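Local coordinates for protein negative regulator of ofd1 (Schizosaccharomyces pombe, PDB 3QTM) that is required for correct translation termination, directly inhibits ofd1 and stabilises the N-terminal transcription factor domain of sre1, which activates hypoxic gene expression, at residues Leu22-Tyr26 and Gly47-Ala52; Tyr73-Leu78 and Ala103-Ala108; Leu272-Val276 and Ile298-Leu302. All coordinates share one frame. Residues are numbered along the deposited sequence.

All three contacts pair antiparallel helices of an all-helical chain. Contacts 1 and 2 are neighbours with centres 12 Å apart. The helices 38-58 and 67-82 follow each other in sequence and join them: the CB of A52 lies 3.5 Å from the CD1 of Y73. Contact 3 is on the opposite side of the chain's centre, with its centre 45 Å from that of contact 1 and 40 Å from that of contact 2. Contact 1 is partly buried, whereas contacts 2 and 3 are buried. Their chemistry differs. Contact 1 relies on packing, contact 2 adds a direct serine-to-carbonyl hydrogen bond, and contact 3 pairs large apolar side chains beside a water bridge.

Contact 1 (Leu22-Tyr26 and Gly47-Ala52); sequences LWGLY and GTIHEA
Helix 15-34 carries L22-Y26 and helix 38-58 carries G47-A52. Both segments are regular alpha-helix, with phi/psi close to -61/-44. They run antiparallel, with their axes 9.2 Å apart at closest approach and 166° between directions. The register is set by L25 and T48, whose CA atoms are 5.9 Å apart. At the start of the second segment, G47 meets L25 through its backbone: the CD1 of L25 lies 4.4 Å from the O of G47. T48 is the centre of the contact. Its OG1 lies 3.5 Å from the CB of L25 and 3.6 Å from the N of Y26. The m rotamer of T48 lets OG1 hydrogen-bond to the O of L44, one turn earlier in its own helix. The CG2 of T48 meets the CD1 of L22 at 3.8 Å. This CD1 also reaches the O of T48 at 3.3 Å. The next contact comes one turn later, at E51. Its CB is 3.8 Å from the CD1 of L22 and 4.2 Å from the CD1 of L25. A52 closes the segment, with its CB 4.1 Å from the CD1 of L22. L22 is in the t,p rotamer and L25 in m,t. L22 and A52 also touch helix 67-82, through F69 and Y73. Two successive antiparallel helices covered by a third match the helical-hairpin packing of tetratricopeptide-type repeats. Leucine methyl groups pack against a threonine, an alanine and the CB of a glutamate; the OG1 of T48 is spent on L44, so the interface rests on van der Waals contact.

Contact 2 (Tyr73-Leu78 and Ala103-Ala108); sequences YSSALL and AAIERA
L77 and A104 form the apolar centre of this contact, their CB atoms 4.0 Å apart. L77, in the m,t rotamer, also puts its CD1 4.1 Å from the CB of A103 and 3.7 Å from the CB of R107. On the next residue, the CB of L78 is 4.0 Å from the CB of A104. Small alanines let the two segments come close: their axes approach to 7.9 Å and run antiparallel at 177°. Both segments are regular alpha-helix. The CA atoms of S74 and A104 are just 4.3 Å apart. Here S74, with chi1 in t, donates a hydrogen bond from OG to the O of A104 at 2.6 Å. Its OG also packs 3.4 Å from the CB of A108. At the polar edge, R107, in t,p,p, is kinked at chi2 and chi3, which brings its guanidinium beside the ring of Y73. The CD1 of Y73 lies over one face of the guanidinium group, 3.5 Å from the NE of R107. The NH1 of R107 is hydrogen-bonded to the ND1 of H70. Tight antiparallel pairing through alanine and serine suits the stacked helices of a tetratricopeptide-type fold. Helix 38-58 packs on Y73 and A76, while helix 119-142 packs on L78, I105 and A108.

Contact 3 (Leu272-Val276 and Ile298-Leu302); sequences LNNSV and IKMDL
Both segments are regular alpha-helix, with phi/psi near -63/-41. L272-V276 lies on helix 262-285 and I298-L302 on helix 292-305. The segments are antiparallel, with a signed crossing angle of -157° and axes 9.8 Å apart at closest approach. The closest CA atoms are those of L272 and I298, at 6.4 Å. Four large apolar side chains fill the gap. L272 is in the m,t rotamer. Its CB packs 3.6 Å from the CD2 of L302, and its CD1 lies 3.8 Å from the CB of D301. I298, also m,t, places its CG2 3.5 Å from the O of L272 and 3.5 Å from the CG2 of V276. The same V276 methyl is 4.3 Å from the CD1 of L302. The CD1 of I298 reaches the CB of S275 at 4.0 Å. The OG of S275 is hydrogen-bonded to the O of W271 in its own helix. At one edge, the OD1 of N273 accepts a hydrogen bond from a water at 2.8 Å. This water in turn accepts one from the NZ of K299, also at 2.8 Å. The water thus bridges the two helices beside the apolar patch. K299 also forms a salt bridge with E318. Helix 229-254 touches L272 and S275, and helix 309-328 touches K299 and L302. The contact therefore lies inside a row of packed helices. Sequential antiparallel helices, joined by a short connection and covered by the next helix, are the arrangement of tetratricopeptide-type helical repeats.

Contact 1 (Leu22-Tyr26 and Gly47-Ala52)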
loop_
_atom_site.group_PDB
_atom_site.type_symbol
_atom_site.label_atom_id
_atom_site.label_comp_id
_atom_site.label_asym_id
_atom_site.label_seq_id
_atom_site.Cartn_x
_atom_site.Cartn_y
_atom_site.Cartn_z
ATOM N N LEU A 22 -16.570 6.913 -17.621
ATOM C CA LEU A 22 -15.656 5.787 -17.645
ATOM C C LEU A 22 -15.095 5.534 -16.244
ATOM O O LEU A 22 -15.094 4.391 -15.756
ATOM C CB LEU A 22 -14.545 6.046 -18.668
ATOM C CG LEU A 22 -13.605 4.916 -19.064
ATOM C CD1 LEU A 22 -14.378 3.799 -19.777
ATOM C CD2 LEU A 22 -12.483 5.487 -19.943
ATOM N N TRP A 23 -14.652 6.603 -15.584
ATOM C CA TRP A 23 -14.169 6.501 -14.210
ATOM C C TRP A 23 -15.262 6.020 -13.268
ATOM O O TRP A 23 -14.995 5.270 -12.325
ATOM C CB TRP A 23 -13.589 7.835 -13.723
ATOM C CG TRP A 23 -12.133 7.949 -14.030
ATOM C CD1 TRP A 23 -11.561 8.636 -15.061
ATOM C CD2 TRP A 23 -11.056 7.297 -13.331
ATOM N NE1 TRP A 23 -10.192 8.472 -15.036
ATOM C CE2 TRP A 23 -9.857 7.658 -13.983
ATOM C CE3 TRP A 23 -10.992 6.462 -12.207
ATOM C CZ2 TRP A 23 -8.608 7.212 -13.551
ATOM C CZ3 TRP A 23 -9.747 6.019 -11.776
ATOM C CH2 TRP A 23 -8.570 6.395 -12.452
ATOM N N GLY A 24 -16.491 6.456 -13.532
ATOM C CA GLY A 24 -17.629 6.089 -12.711
ATOM C C GLY A 24 -17.862 4.585 -12.686
ATOM O O GLY A 24 -18.120 4.018 -11.632
ATOM N N LEU A 25 -17.764 3.952 -13.852
ATOM C CA LEU A 25 -17.868 2.497 -13.978
ATOM C C LEU A 25 -16.782 1.784 -13.184
ATOM O O LEU A 25 -17.065 0.818 -12.460
ATOM C CB LEU A 25 -17.782 2.074 -15.442
ATOM C CG LEU A 25 -19.003 2.403 -16.307
ATOM C CD1 LEU A 25 -18.720 2.127 -17.786
ATOM C CD2 LEU A 25 -20.246 1.617 -15.822
ATOM N N TYR A 26 -15.543 2.257 -13.321
ATOM C CA TYR A 26 -14.435 1.685 -12.568
ATOM C C TYR A 26 -14.662 1.827 -11.058
ATOM O O TYR A 26 -14.433 0.887 -10.302
ATOM C CB TYR A 26 -13.093 2.323 -12.953
ATOM C CG TYR A 26 -11.958 1.759 -12.120
ATOM C CD1 TYR A 26 -11.462 0.479 -12.353
ATOM C CD2 TYR A 26 -11.428 2.478 -11.067
ATOM C CE1 TYR A 26 -10.437 -0.053 -11.569
ATOM C CE2 TYR A 26 -10.422 1.962 -10.285
ATOM C CZ TYR A 26 -9.921 0.701 -10.539
ATOM O OH TYR A 26 -8.905 0.209 -9.741
ATOM N N GLY A 47 -16.910 -3.969 -18.479
ATOM C CA GLY A 47 -17.744 -2.927 -19.056
ATOM C C GLY A 47 -16.911 -1.673 -19.265
ATOM O O GLY A 47 -17.005 -1.025 -20.308
ATOM N N THR A 48 -16.072 -1.351 -18.280
ATOM C CA THR A 48 -15.147 -0.222 -18.394
ATOM C C THR A 48 -14.255 -0.353 -19.610
ATOM O O THR A 48 -14.063 0.597 -20.381
ATOM C CB THR A 48 -14.257 -0.123 -17.148
ATOM O OG1 THR A 48 -15.088 -0.126 -15.988
ATOM C CG2 THR A 48 -13.400 1.163 -17.173
ATOM N N ILE A 49 -13.710 -1.548 -19.788
ATOM C CA ILE A 49 -12.825 -1.810 -20.912
ATOM C C ILE A 49 -13.563 -1.614 -22.243
ATOM O O ILE A 49 -13.063 -0.948 -23.152
ATOM C CB ILE A 49 -12.206 -3.226 -20.805
ATOM C CG1 ILE A 49 -11.184 -3.238 -19.662
ATOM C CG2 ILE A 49 -11.592 -3.669 -22.154
ATOM C CD1 ILE A 49 -10.827 -4.638 -19.106
ATOM N N HIS A 50 -14.760 -2.174 -22.346
ATOM C CA HIS A 50 -15.578 -1.999 -23.552
ATOM C C HIS A 50 -15.890 -0.533 -23.824
ATOM O O HIS A 50 -15.828 -0.070 -24.970
ATOM C CB HIS A 50 -16.888 -2.782 -23.448
ATOM C CG HIS A 50 -16.700 -4.268 -23.408
ATOM N ND1 HIS A 50 -17.417 -5.086 -22.559
ATOM C CD2 HIS A 50 -15.871 -5.082 -24.101
ATOM C CE1 HIS A 50 -17.049 -6.341 -22.746
ATOM N NE2 HIS A 50 -16.106 -6.365 -23.672
ATOM N N GLU A 51 -16.247 0.202 -22.779
ATOM C CA GLU A 51 -16.589 1.601 -22.977
ATOM C C GLU A 51 -15.341 2.363 -23.442
ATOM O O GLU A 51 -15.428 3.227 -24.302
ATOM C CB GLU A 51 -17.182 2.207 -21.706
ATOM C CG GLU A 51 -17.584 3.670 -21.849
ATOM C CD GLU A 51 -18.571 3.923 -23.000
ATOM O OE1 GLU A 51 -19.366 3.014 -23.350
ATOM O OE2 GLU A 51 -18.541 5.047 -23.549
ATOM N N ALA A 52 -14.178 2.006 -22.894
ATOM C CA ALA A 52 -12.927 2.646 -23.290
ATOM C C ALA A 52 -12.663 2.404 -24.766
ATOM O O ALA A 52 -12.260 3.318 -25.500
ATOM C CB ALA A 52 -11.752 2.136 -22.433
#

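Contact 2 (Tyr73-Leu78 and Ala103-Ala108)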
loop_
_atom_site.group_PDB
_atom_site.type_symbol
_atom_site.label_atom_id
_atom_site.label_comp_id
_atom_site.label_asym_id
_atom_site.label_seq_id
_atom_site.Cartn_x
_atom_site.Cartn_y
_atom_site.Cartn_z
ATOM N N TYR A 73 -8.503 3.290 -18.148
ATOM C CA TYR A 73 -8.417 2.091 -18.951
ATOM C C TYR A 73 -7.349 1.147 -18.342
ATOM O O TYR A 73 -7.568 -0.057 -18.187
ATOM C CB TYR A 73 -8.054 2.495 -20.376
ATOM C CG TYR A 73 -8.269 1.447 -21.425
ATOM C CD1 TYR A 73 -8.255 1.783 -22.771
ATOM C CD2 TYR A 73 -8.505 0.114 -21.076
ATOM C CE1 TYR A 73 -8.443 0.817 -23.753
ATOM C CE2 TYR A 73 -8.700 -0.864 -22.051
ATOM C CZ TYR A 73 -8.661 -0.502 -23.395
ATOM O OH TYR A 73 -8.848 -1.454 -24.382
ATOM N N SER A 74 -6.197 1.705 -17.986
ATOM C CA SER A 74 -5.148 0.925 -17.338
ATOM C C SER A 74 -5.658 0.299 -16.043
ATOM O O SER A 74 -5.402 -0.865 -15.788
ATOM C CB SER A 74 -3.934 1.800 -17.037
ATOM O OG SER A 74 -2.969 1.072 -16.309
ATOM N N SER A 75 -6.390 1.077 -15.241
ATOM C CA SER A 75 -6.937 0.578 -13.975
ATOM C C SER A 75 -7.905 -0.587 -14.151
ATOM O O SER A 75 -7.904 -1.523 -13.357
ATOM C CB SER A 75 -7.636 1.691 -13.199
ATOM O OG SER A 75 -6.687 2.644 -12.764
ATOM N N ALA A 76 -8.740 -0.521 -15.184
ATOM C CA ALA A 76 -9.654 -1.618 -15.463
ATOM C C ALA A 76 -8.868 -2.889 -15.820
ATOM O O ALA A 76 -9.167 -3.972 -15.321
ATOM C CB ALA A 76 -10.624 -1.238 -16.581
ATOM N N LEU A 77 -7.862 -2.749 -16.680
ATOM C CA LEU A 77 -7.003 -3.876 -17.044
ATOM C C LEU A 77 -6.342 -4.503 -15.806
ATOM O O LEU A 77 -6.292 -5.728 -15.656
ATOM C CB LEU A 77 -5.951 -3.458 -18.093
ATOM C CG LEU A 77 -6.518 -3.115 -19.479
ATOM C CD1 LEU A 77 -5.535 -2.288 -20.314
ATOM C CD2 LEU A 77 -6.936 -4.387 -20.247
ATOM N N LEU A 78 -5.856 -3.662 -14.906
ATOM C CA LEU A 78 -5.185 -4.174 -13.731
ATOM C C LEU A 78 -6.175 -4.950 -12.881
ATOM O O LEU A 78 -5.822 -5.950 -12.247
ATOM C CB LEU A 78 -4.589 -3.031 -12.904
ATOM C CG LEU A 78 -3.574 -3.490 -11.852
ATOM C CD1 LEU A 78 -2.501 -4.310 -12.542
ATOM C CD2 LEU A 78 -2.972 -2.297 -11.081
ATOM N N ALA A 103 -0.674 -5.481 -19.947
ATOM C CA ALA A 103 -1.558 -4.572 -20.688
ATOM C C ALA A 103 -1.827 -3.283 -19.901
ATOM O O ALA A 103 -1.784 -2.188 -20.465
ATOM C CB ALA A 103 -2.853 -5.266 -21.054
ATOM N N ALA A 104 -2.079 -3.414 -18.598
ATOM C CA ALA A 104 -2.268 -2.248 -17.728
ATOM C C ALA A 104 -1.081 -1.289 -17.807
ATOM O O ALA A 104 -1.262 -0.065 -17.876
ATOM C CB ALA A 104 -2.490 -2.682 -16.274
ATOM N N ILE A 105 0.129 -1.854 -17.752
ATOM C CA ILE A 105 1.361 -1.088 -17.907
ATOM C C ILE A 105 1.432 -0.399 -19.277
ATOM O O ILE A 105 1.678 0.794 -19.370
ATOM C CB ILE A 105 2.617 -2.001 -17.750
ATOM C CG1 ILE A 105 2.749 -2.502 -16.297
ATOM C CG2 ILE A 105 3.875 -1.261 -18.248
ATOM C CD1 ILE A 105 3.891 -3.524 -16.067
ATOM N N GLU A 106 1.232 -1.160 -20.345
ATOM C CA GLU A 106 1.350 -0.596 -21.688
ATOM C C GLU A 106 0.284 0.485 -21.939
ATOM O O GLU A 106 0.576 1.551 -22.518
ATOM C CB GLU A 106 1.245 -1.699 -22.736
ATOM C CG GLU A 106 2.281 -2.804 -22.588
ATOM C CD GLU A 106 3.617 -2.419 -23.193
ATOM O OE1 GLU A 106 3.675 -1.393 -23.902
ATOM O OE2 GLU A 106 4.609 -3.133 -22.956
ATOM N N ARG A 107 -0.944 0.212 -21.492
ATOM C CA ARG A 107 -2.034 1.181 -21.636
ATOM C C ARG A 107 -1.682 2.480 -20.913
ATOM O O ARG A 107 -1.855 3.564 -21.450
ATOM C CB ARG A 107 -3.353 0.609 -21.115
ATOM C CG ARG A 107 -4.496 1.640 -21.001
ATOM C CD ARG A 107 -4.633 2.517 -22.247
ATOM N NE ARG A 107 -4.824 1.721 -23.456
ATOM C CZ ARG A 107 -4.921 2.217 -24.689
ATOM N NH1 ARG A 107 -4.874 3.525 -24.903
ATOM N NH2 ARG A 107 -5.085 1.399 -25.714
ATOM N N ALA A 108 -1.173 2.364 -19.693
ATOM C CA ALA A 108 -0.816 3.543 -18.921
ATOM C C ALA A 108 0.382 4.286 -19.548
ATOM O O ALA A 108 0.414 5.519 -19.573
ATOM C CB ALA A 108 -0.548 3.173 -17.449
#

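Contact 3 (Leu272-Val276 and Ile298-Leu302)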
loop_
_atom_site.group_PDB
_atom_site.type_symbol
_atom_site.label_atom_id
_atom_site.label_comp_id
_atom_site.label_asym_id
_atom_site.label_seq_id
_atom_site.Cartn_x
_atom_site.Cartn_y
_atom_site.Cartn_z
ATOM N N LEU A 272 10.106 3.941 17.008
ATOM C CA LEU A 272 9.216 3.319 17.981
ATOM C C LEU A 272 8.258 4.351 18.563
ATOM O O LEU A 272 7.060 4.086 18.720
ATOM C CB LEU A 272 10.013 2.619 19.084
ATOM C CG LEU A 272 10.733 1.351 18.616
ATOM C CD1 LEU A 272 11.650 0.778 19.700
ATOM C CD2 LEU A 272 9.727 0.314 18.146
ATOM N N ASN A 273 8.774 5.543 18.850
ATOM C CA ASN A 273 7.924 6.619 19.350
ATOM C C ASN A 273 6.949 7.191 18.313
ATOM O O ASN A 273 5.847 7.603 18.665
ATOM C CB ASN A 273 8.769 7.733 19.973
ATOM C CG ASN A 273 9.104 7.450 21.421
ATOM O OD1 ASN A 273 8.225 7.090 22.210
ATOM N ND2 ASN A 273 10.376 7.590 21.776
ATOM N N ASN A 274 7.364 7.230 17.047
ATOM C CA ASN A 274 6.442 7.527 15.950
ATOM C C ASN A 274 5.307 6.499 15.926
ATOM O O ASN A 274 4.142 6.831 15.692
ATOM C CB ASN A 274 7.178 7.501 14.611
ATOM C CG ASN A 274 8.046 8.730 14.395
ATOM O OD1 ASN A 274 7.748 9.814 14.902
ATOM N ND2 ASN A 274 9.123 8.566 13.632
ATOM N N SER A 275 5.669 5.246 16.170
ATOM C CA SER A 275 4.703 4.155 16.195
ATOM C C SER A 275 3.695 4.395 17.309
ATOM O O SER A 275 2.497 4.192 17.122
ATOM C CB SER A 275 5.420 2.821 16.402
ATOM O OG SER A 275 6.295 2.561 15.324
ATOM N N VAL A 276 4.185 4.846 18.466
ATOM C CA VAL A 276 3.301 5.144 19.590
ATOM C C VAL A 276 2.300 6.219 19.211
ATOM O O VAL A 276 1.107 6.109 19.514
ATOM C CB VAL A 276 4.086 5.592 20.841
ATOM C CG1 VAL A 276 3.118 6.042 21.942
ATOM C CG2 VAL A 276 4.970 4.459 21.334
ATOM N N ILE A 298 5.148 -2.319 21.569
ATOM C CA ILE A 298 5.973 -1.170 21.204
ATOM C C ILE A 298 6.759 -0.657 22.417
ATOM O O ILE A 298 7.951 -0.367 22.326
ATOM C CB ILE A 298 5.105 -0.039 20.629
ATOM C CG1 ILE A 298 4.400 -0.516 19.348
ATOM C CG2 ILE A 298 5.942 1.206 20.365
ATOM C CD1 ILE A 298 3.311 0.432 18.860
ATOM N N LYS A 299 6.085 -0.551 23.557
ATOM C CA LYS A 299 6.745 -0.114 24.780
ATOM C C LYS A 299 7.832 -1.094 25.231
ATOM O O LYS A 299 8.880 -0.684 25.725
ATOM C CB LYS A 299 5.710 0.089 25.882
ATOM C CG LYS A 299 4.740 1.235 25.598
ATOM C CD LYS A 299 5.433 2.604 25.652
ATOM C CE LYS A 299 4.423 3.746 25.517
ATOM N NZ LYS A 299 5.061 5.096 25.611
HETATM N N MSE A 300 7.582 -2.388 25.050
HETATM C CA MSE A 300 8.561 -3.410 25.410
HETATM C C MSE A 300 9.791 -3.364 24.511
HETATM O O MSE A 300 10.900 -3.625 24.961
HETATM C CB MSE A 300 7.933 -4.801 25.373
HETATM C CG MSE A 300 7.069 -5.115 26.577
HETATM SE SE MSE A 300 6.139 -6.832 26.386
HETATM C CE MSE A 300 4.444 -6.253 25.649
ATOM N N ASP A 301 9.588 -3.019 23.242
ATOM C CA ASP A 301 10.698 -2.753 22.326
ATOM C C ASP A 301 11.500 -1.523 22.768
ATOM O O ASP A 301 12.731 -1.516 22.719
ATOM C CB ASP A 301 10.178 -2.547 20.901
ATOM C CG ASP A 301 9.777 -3.857 20.223
ATOM O OD1 ASP A 301 10.300 -4.926 20.618
ATOM O OD2 ASP A 301 8.948 -3.811 19.284
ATOM N N LEU A 302 10.800 -0.473 23.185
ATOM C CA LEU A 302 11.470 0.691 23.747
ATOM C C LEU A 302 12.308 0.321 24.982
ATOM O O LEU A 302 13.457 0.740 25.111
ATOM C CB LEU A 302 10.448 1.768 24.092
ATOM C CG LEU A 302 10.002 2.555 22.858
ATOM C CD1 LEU A 302 8.711 3.326 23.105
ATOM C CD2 LEU A 302 11.124 3.482 22.407
HETATM O O HOH W 1 7.269 6.664 24.788
#